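Local coordinates for uncharacterized protein (Exiguobacterium sibiricum, PDB 3B77), which is of unknown function but carries a bacterial pleckstrin-homology (PH) domain, followed by a helical region that probably serves in oligomerisation, at residues Y41-H50 with F92-I101. Residues are numbered along the deposited sequence; the frame is centred on the assembly and turned at random.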
ATOM      1  N   TYR A  41     -57.124 -24.227   8.549  1.00 63.10           N
ATOM      2  CA  TYR A  41     -56.153 -23.494   7.741  1.00 60.59           C
ATOM      3  C   TYR A  41     -56.835 -22.293   7.101  1.00 59.68           C
ATOM      4  O   TYR A  41     -57.613 -22.437   6.179  1.00 59.39           O
ATOM      5  CB  TYR A  41     -55.582 -24.401   6.656  1.00 59.77           C
ATOM      6  CG  TYR A  41     -54.933 -25.646   7.179  1.00 59.29           C
ATOM      7  CD1 TYR A  41     -53.612 -25.656   7.555  1.00 59.18           C
ATOM      8  CD2 TYR A  41     -55.644 -26.825   7.281  1.00 61.05           C
ATOM      9  CE1 TYR A  41     -53.013 -26.799   8.019  1.00 60.16           C
ATOM     10  CE2 TYR A  41     -55.060 -27.985   7.750  1.00 60.16           C
ATOM     11  CZ  TYR A  41     -53.744 -27.966   8.112  1.00 60.76           C
ATOM     12  OH  TYR A  41     -53.143 -29.100   8.583  1.00 61.84           O
ATOM     13  N   CYS A  42     -56.505 -21.103   7.567  1.00 58.78           N
ATOM     14  CA  CYS A  42     -57.197 -19.892   7.152  1.00 57.98           C
ATOM     15  C   CYS A  42     -56.262 -19.023   6.354  1.00 57.12           C
ATOM     16  O   CYS A  42     -55.263 -18.575   6.879  1.00 57.93           O
ATOM     17  CB  CYS A  42     -57.642 -19.168   8.416  1.00 58.27           C
ATOM     18  SG  CYS A  42     -58.592 -17.701   8.207  1.00 60.07           S
ATOM     19  N   PHE A  43     -56.570 -18.832   5.072  1.00 56.56           N
ATOM     20  CA  PHE A  43     -55.753 -18.023   4.170  1.00 55.11           C
ATOM     21  C   PHE A  43     -56.392 -16.656   3.992  1.00 55.43           C
ATOM     22  O   PHE A  43     -57.455 -16.545   3.409  1.00 54.20           O
ATOM     23  CB  PHE A  43     -55.617 -18.694   2.810  1.00 54.71           C
ATOM     24  CG  PHE A  43     -54.899 -20.016   2.849  1.00 54.73           C
ATOM     25  CD1 PHE A  43     -55.588 -21.183   3.148  1.00 55.00           C
ATOM     26  CD2 PHE A  43     -53.548 -20.088   2.584  1.00 54.02           C
ATOM     27  CE1 PHE A  43     -54.930 -22.410   3.169  1.00 56.45           C
ATOM     28  CE2 PHE A  43     -52.889 -21.277   2.595  1.00 55.87           C
ATOM     29  CZ  PHE A  43     -53.572 -22.456   2.891  1.00 56.38           C
ATOM     30  N   THR A  44     -55.720 -15.624   4.496  1.00 56.36           N
ATOM     31  CA  THR A  44     -56.205 -14.246   4.408  1.00 56.46           C
ATOM     32  C   THR A  44     -55.310 -13.465   3.453  1.00 56.78           C
ATOM     33  O   THR A  44     -54.316 -14.014   2.925  1.00 56.54           O
ATOM     34  CB  THR A  44     -56.182 -13.513   5.787  1.00 56.30           C
ATOM     35  OG1 THR A  44     -54.862 -13.040   6.066  1.00 56.62           O
ATOM     36  CG2 THR A  44     -56.655 -14.420   6.921  1.00 54.49           C
ATOM     37  N   ASN A  45     -55.671 -12.191   3.237  1.00 55.72           N
ATOM     38  CA  ASN A  45     -54.876 -11.298   2.409  1.00 55.49           C
ATOM     39  C   ASN A  45     -53.514 -10.994   3.006  1.00 55.26           C
ATOM     40  O   ASN A  45     -52.586 -10.684   2.281  1.00 56.14           O
ATOM     41  CB  ASN A  45     -55.612  -9.986   2.126  1.00 56.02           C
ATOM     42  CG  ASN A  45     -56.058  -9.291   3.371  1.00 55.81           C
ATOM     43  OD1 ASN A  45     -56.504  -9.925   4.315  1.00 57.99           O
ATOM     44  ND2 ASN A  45     -55.948  -7.990   3.386  1.00 56.18           N
ATOM     45  N   LEU A  46     -53.385 -11.116   4.320  1.00 55.04           N
ATOM     46  CA  LEU A  46     -52.144 -10.805   4.998  1.00 53.81           C
ATOM     47  C   LEU A  46     -51.337 -12.001   5.468  1.00 53.46           C
ATOM     48  O   LEU A  46     -50.114 -11.879   5.603  1.00 55.01           O
ATOM     49  CB  LEU A  46     -52.423  -9.932   6.215  1.00 52.81           C
ATOM     50  CG  LEU A  46     -53.254  -8.674   6.009  1.00 53.89           C
ATOM     51  CD1 LEU A  46     -53.665  -8.124   7.384  1.00 52.72           C
ATOM     52  CD2 LEU A  46     -52.572  -7.580   5.124  1.00 52.37           C
ATOM     53  N   ALA A  47     -51.987 -13.133   5.747  1.00 53.58           N
ATOM     54  CA  ALA A  47     -51.306 -14.260   6.404  1.00 53.27           C
ATOM     55  C   ALA A  47     -52.031 -15.584   6.294  1.00 54.40           C
ATOM     56  O   ALA A  47     -53.201 -15.639   5.861  1.00 55.14           O
ATOM     57  CB  ALA A  47     -51.116 -13.966   7.894  1.00 53.06           C
ATOM     58  N   LEU A  48     -51.288 -16.645   6.670  1.00 54.35           N
ATOM     59  CA  LEU A  48     -51.841 -17.978   6.953  1.00 54.36           C
ATOM     60  C   LEU A  48     -52.040 -18.082   8.506  1.00 55.58           C
ATOM     61  O   LEU A  48     -51.089 -18.005   9.307  1.00 54.38           O
ATOM     62  CB  LEU A  48     -50.936 -19.124   6.450  1.00 53.63           C
ATOM     63  CG  LEU A  48     -51.298 -20.543   6.941  1.00 53.31           C
ATOM     64  CD1 LEU A  48     -52.699 -20.992   6.480  1.00 49.50           C
ATOM     65  CD2 LEU A  48     -50.209 -21.577   6.546  1.00 53.96           C
ATOM     66  N   VAL A  49     -53.300 -18.239   8.903  1.00 56.59           N
ATOM     67  CA  VAL A  49     -53.662 -18.420  10.297  1.00 55.75           C
ATOM     68  C   VAL A  49     -53.996 -19.895  10.389  1.00 56.77           C
ATOM     69  O   VAL A  49     -54.797 -20.391   9.635  1.00 56.74           O
ATOM     70  CB  VAL A  49     -54.826 -17.504  10.691  1.00 56.01           C
ATOM     71  CG1 VAL A  49     -55.283 -17.769  12.103  1.00 54.37           C
ATOM     72  CG2 VAL A  49     -54.426 -16.052  10.519  1.00 52.35           C
ATOM     73  N   HIS A  50     -53.294 -20.598  11.267  1.00 58.35           N
ATOM     74  CA  HIS A  50     -53.415 -22.031  11.403  1.00 59.68           C
ATOM     75  C   HIS A  50     -53.613 -22.393  12.865  1.00 61.19           C
ATOM     76  O   HIS A  50     -52.789 -22.057  13.724  1.00 60.42           O
ATOM     77  CB  HIS A  50     -52.152 -22.696  10.878  1.00 60.60           C
ATOM     78  CG  HIS A  50     -52.073 -24.161  11.152  1.00 61.39           C
ATOM     79  ND1 HIS A  50     -50.893 -24.786  11.499  1.00 62.95           N
ATOM     80  CD2 HIS A  50     -53.024 -25.125  11.142  1.00 62.03           C
ATOM     81  CE1 HIS A  50     -51.121 -26.077  11.673  1.00 63.45           C
ATOM     82  NE2 HIS A  50     -52.407 -26.306  11.471  1.00 62.10           N
ATOM     83  N   PHE A  92     -46.891 -26.741   0.324  1.00 59.22           N
ATOM     84  CA  PHE A  92     -46.088 -25.527   0.219  1.00 57.82           C
ATOM     85  C   PHE A  92     -45.245 -25.378   1.466  1.00 58.75           C
ATOM     86  O   PHE A  92     -45.383 -26.132   2.429  1.00 57.65           O
ATOM     87  CB  PHE A  92     -46.937 -24.272   0.010  1.00 55.55           C
ATOM     88  CG  PHE A  92     -47.962 -24.057   1.067  1.00 54.49           C
ATOM     89  CD1 PHE A  92     -49.222 -24.632   0.958  1.00 53.79           C
ATOM     90  CD2 PHE A  92     -47.676 -23.274   2.178  1.00 53.79           C
ATOM     91  CE1 PHE A  92     -50.153 -24.432   1.937  1.00 54.12           C
ATOM     92  CE2 PHE A  92     -48.598 -23.059   3.156  1.00 52.42           C
ATOM     93  CZ  PHE A  92     -49.833 -23.637   3.053  1.00 54.43           C
ATOM     94  N   GLU A  93     -44.345 -24.410   1.406  1.00 60.60           N
ATOM     95  CA  GLU A  93     -43.500 -24.056   2.513  1.00 62.68           C
ATOM     96  C   GLU A  93     -43.691 -22.578   2.755  1.00 61.89           C
ATOM     97  O   GLU A  93     -43.625 -21.769   1.829  1.00 60.79           O
ATOM     98  CB  GLU A  93     -42.041 -24.371   2.194  1.00 64.26           C
ATOM     99  CG  GLU A  93     -41.785 -25.877   1.961  1.00 68.62           C
ATOM    100  CD  GLU A  93     -40.328 -26.230   1.714  1.00 70.45           C
ATOM    101  OE1 GLU A  93     -39.443 -25.341   1.856  1.00 75.42           O
ATOM    102  OE2 GLU A  93     -40.089 -27.420   1.381  1.00 75.69           O
ATOM    103  N   ILE A  94     -43.954 -22.236   4.007  1.00 62.40           N
ATOM    104  CA  ILE A  94     -44.200 -20.850   4.407  1.00 62.14           C
ATOM    105  C   ILE A  94     -43.172 -20.523   5.489  1.00 64.95           C
ATOM    106  O   ILE A  94     -43.106 -21.187   6.530  1.00 64.52           O
ATOM    107  CB  ILE A  94     -45.663 -20.648   4.827  1.00 60.59           C
ATOM    108  CG1 ILE A  94     -45.902 -19.193   5.173  1.00 58.97           C
ATOM    109  CG2 ILE A  94     -46.057 -21.583   5.974  1.00 58.16           C
ATOM    110  CD1 ILE A  94     -47.361 -18.859   5.216  1.00 59.40           C
ATOM    111  N   GLY A  95     -42.349 -19.506   5.226  1.00 69.05           N
ATOM    112  CA  GLY A  95     -41.107 -19.353   5.984  1.00 71.27           C
ATOM    113  C   GLY A  95     -40.377 -20.592   5.509  1.00 73.81           C
ATOM    114  O   GLY A  95     -40.283 -20.810   4.296  1.00 76.49           O
ATOM    115  N   GLY A  96     -39.917 -21.441   6.421  1.00 74.85           N
ATOM    116  CA  GLY A  96     -39.310 -22.711   6.026  1.00 75.20           C
ATOM    117  C   GLY A  96     -40.152 -23.902   6.401  1.00 75.97           C
ATOM    118  O   GLY A  96     -39.744 -25.046   6.176  1.00 76.96           O
ATOM    119  N   LYS A  97     -41.323 -23.642   6.984  1.00 76.48           N
ATOM    120  CA  LYS A  97     -42.196 -24.702   7.488  1.00 77.16           C
ATOM    121  C   LYS A  97     -42.991 -25.403   6.362  1.00 75.64           C
ATOM    122  O   LYS A  97     -43.602 -24.742   5.519  1.00 74.54           O
ATOM    123  CB  LYS A  97     -43.151 -24.135   8.552  1.00 78.15           C
ATOM    124  CG  LYS A  97     -43.888 -25.201   9.410  1.00 79.95           C
ATOM    125  CD  LYS A  97     -44.696 -24.539  10.527  1.00 80.44           C
ATOM    126  CE  LYS A  97     -45.545 -25.509  11.321  1.00 81.53           C
ATOM    127  NZ  LYS A  97     -46.401 -24.741  12.281  1.00 82.21           N
ATOM    128  N   HIS A  98     -42.968 -26.734   6.386  1.00 74.05           N
ATOM    129  CA  HIS A  98     -43.656 -27.574   5.415  1.00 74.46           C
ATOM    130  C   HIS A  98     -45.136 -27.715   5.727  1.00 73.25           C
ATOM    131  O   HIS A  98     -45.506 -28.003   6.857  1.00 72.55           O
ATOM    132  CB  HIS A  98     -43.010 -28.965   5.399  1.00 75.19           C
ATOM    133  CG  HIS A  98     -41.631 -28.971   4.821  1.00 76.69           C
ATOM    134  ND1 HIS A  98     -40.578 -28.300   5.411  1.00 78.41           N
ATOM    135  CD2 HIS A  98     -41.135 -29.535   3.694  1.00 78.52           C
ATOM    136  CE1 HIS A  98     -39.491 -28.453   4.673  1.00 79.41           C
ATOM    137  NE2 HIS A  98     -39.802 -29.197   3.625  1.00 80.14           N
ATOM    138  N   TYR A  99     -45.973 -27.498   4.719  1.00 71.95           N
ATOM    139  CA  TYR A  99     -47.402 -27.664   4.856  1.00 70.70           C
ATOM    140  C   TYR A  99     -47.880 -28.607   3.804  1.00 70.71           C
ATOM    141  O   TYR A  99     -47.590 -28.441   2.638  1.00 70.98           O
ATOM    142  CB  TYR A  99     -48.150 -26.335   4.746  1.00 70.18           C
ATOM    143  CG  TYR A  99     -48.306 -25.677   6.083  1.00 69.65           C
ATOM    144  CD1 TYR A  99     -47.276 -24.927   6.642  1.00 70.60           C
ATOM    145  CD2 TYR A  99     -49.461 -25.841   6.822  1.00 69.22           C
ATOM    146  CE1 TYR A  99     -47.410 -24.334   7.902  1.00 69.35           C
ATOM    147  CE2 TYR A  99     -49.605 -25.257   8.085  1.00 69.06           C
ATOM    148  CZ  TYR A  99     -48.579 -24.508   8.620  1.00 69.10           C
ATOM    149  OH  TYR A  99     -48.733 -23.957   9.871  1.00 68.73           O
ATOM    150  N   SER A 100     -48.592 -29.629   4.253  1.00 71.33           N
ATOM    151  CA  SER A 100     -49.214 -30.592   3.389  1.00 71.13           C
ATOM    152  C   SER A 100     -50.638 -30.704   3.892  1.00 69.32           C
ATOM    153  O   SER A 100     -50.851 -31.103   5.024  1.00 69.24           O
ATOM    154  CB  SER A 100     -48.501 -31.925   3.504  1.00 71.75           C
ATOM    155  OG  SER A 100     -49.237 -32.925   2.822  1.00 76.02           O
ATOM    156  N   ILE A 101     -51.608 -30.338   3.063  1.00 67.82           N
ATOM    157  CA  ILE A 101     -53.011 -30.341   3.475  1.00 66.29           C
ATOM    158  C   ILE A 101     -53.829 -31.237   2.561  1.00 67.64           C
ATOM    159  O   ILE A 101     -53.830 -31.040   1.349  1.00 66.33           O
ATOM    160  CB  ILE A 101     -53.595 -28.904   3.468  1.00 65.61           C
ATOM    161  CG1 ILE A 101     -52.698 -27.952   4.288  1.00 63.77           C
ATOM    162  CG2 ILE A 101     -55.020 -28.907   4.005  1.00 63.20           C
ATOM    163  CD1 ILE A 101     -53.066 -26.489   4.156  1.00 63.15           C
TER
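Ile101 CD1 sits over one face of the Tyr41 ring, 3.7 Å from the ring centroid, a CH-pi contact. Tyr99 CE2 lies at the edge of the same ring, in its plane, 3.7 Å from Tyr41 CE1. Leu48 CD2 covers one face of the Tyr99 ring in a second CH-pi contact. Tyr41 CE1 and His50 ND1 are at the edge of that ring. Leu48 CD1 lies over a face of Phe43. This is the core between the two antiparallel sheets of the PH domain. Strands 39-44 and 47-52 of one sheet face strands 87-94 and 97-104 of the other, and strands 41-44 and 97-101 run at 110° to each other.

The Tyr41 and Ile101 side chains lie alongside and run opposite ways. Ile101 CG1 and CG2 also touch the ring. With an alanine here in place of Tyr41, Ile101 CD1 would probably lose its aromatic face and the Tyr99 edge a neighbour, leaving a gap between the sheets. Next to this, Phe43 CE2 is 3.9 Å from Phe92 CZ, the two rings meeting obliquely. Leu48 holds CG anti to the backbone N (chi1 169°), which carries CD2 across to Tyr99 and the edge of Phe92. Its CB packs on Ile94 CD1 at 3.8 Å.

At the polar end, the edge of Tyr99 points at the face of His50 in an offset edge-to-face pair, planes at 79°. His50 NE2 hydrogen-bonds Asp39 OD2, its stronger polar partner. Lys97 NZ hydrogen-bonds Tyr66 OH and reaches Tyr99 OH only weakly. His50 ND1 donates a weak, bent hydrogen bond of 2.8 Å to Tyr99 OH.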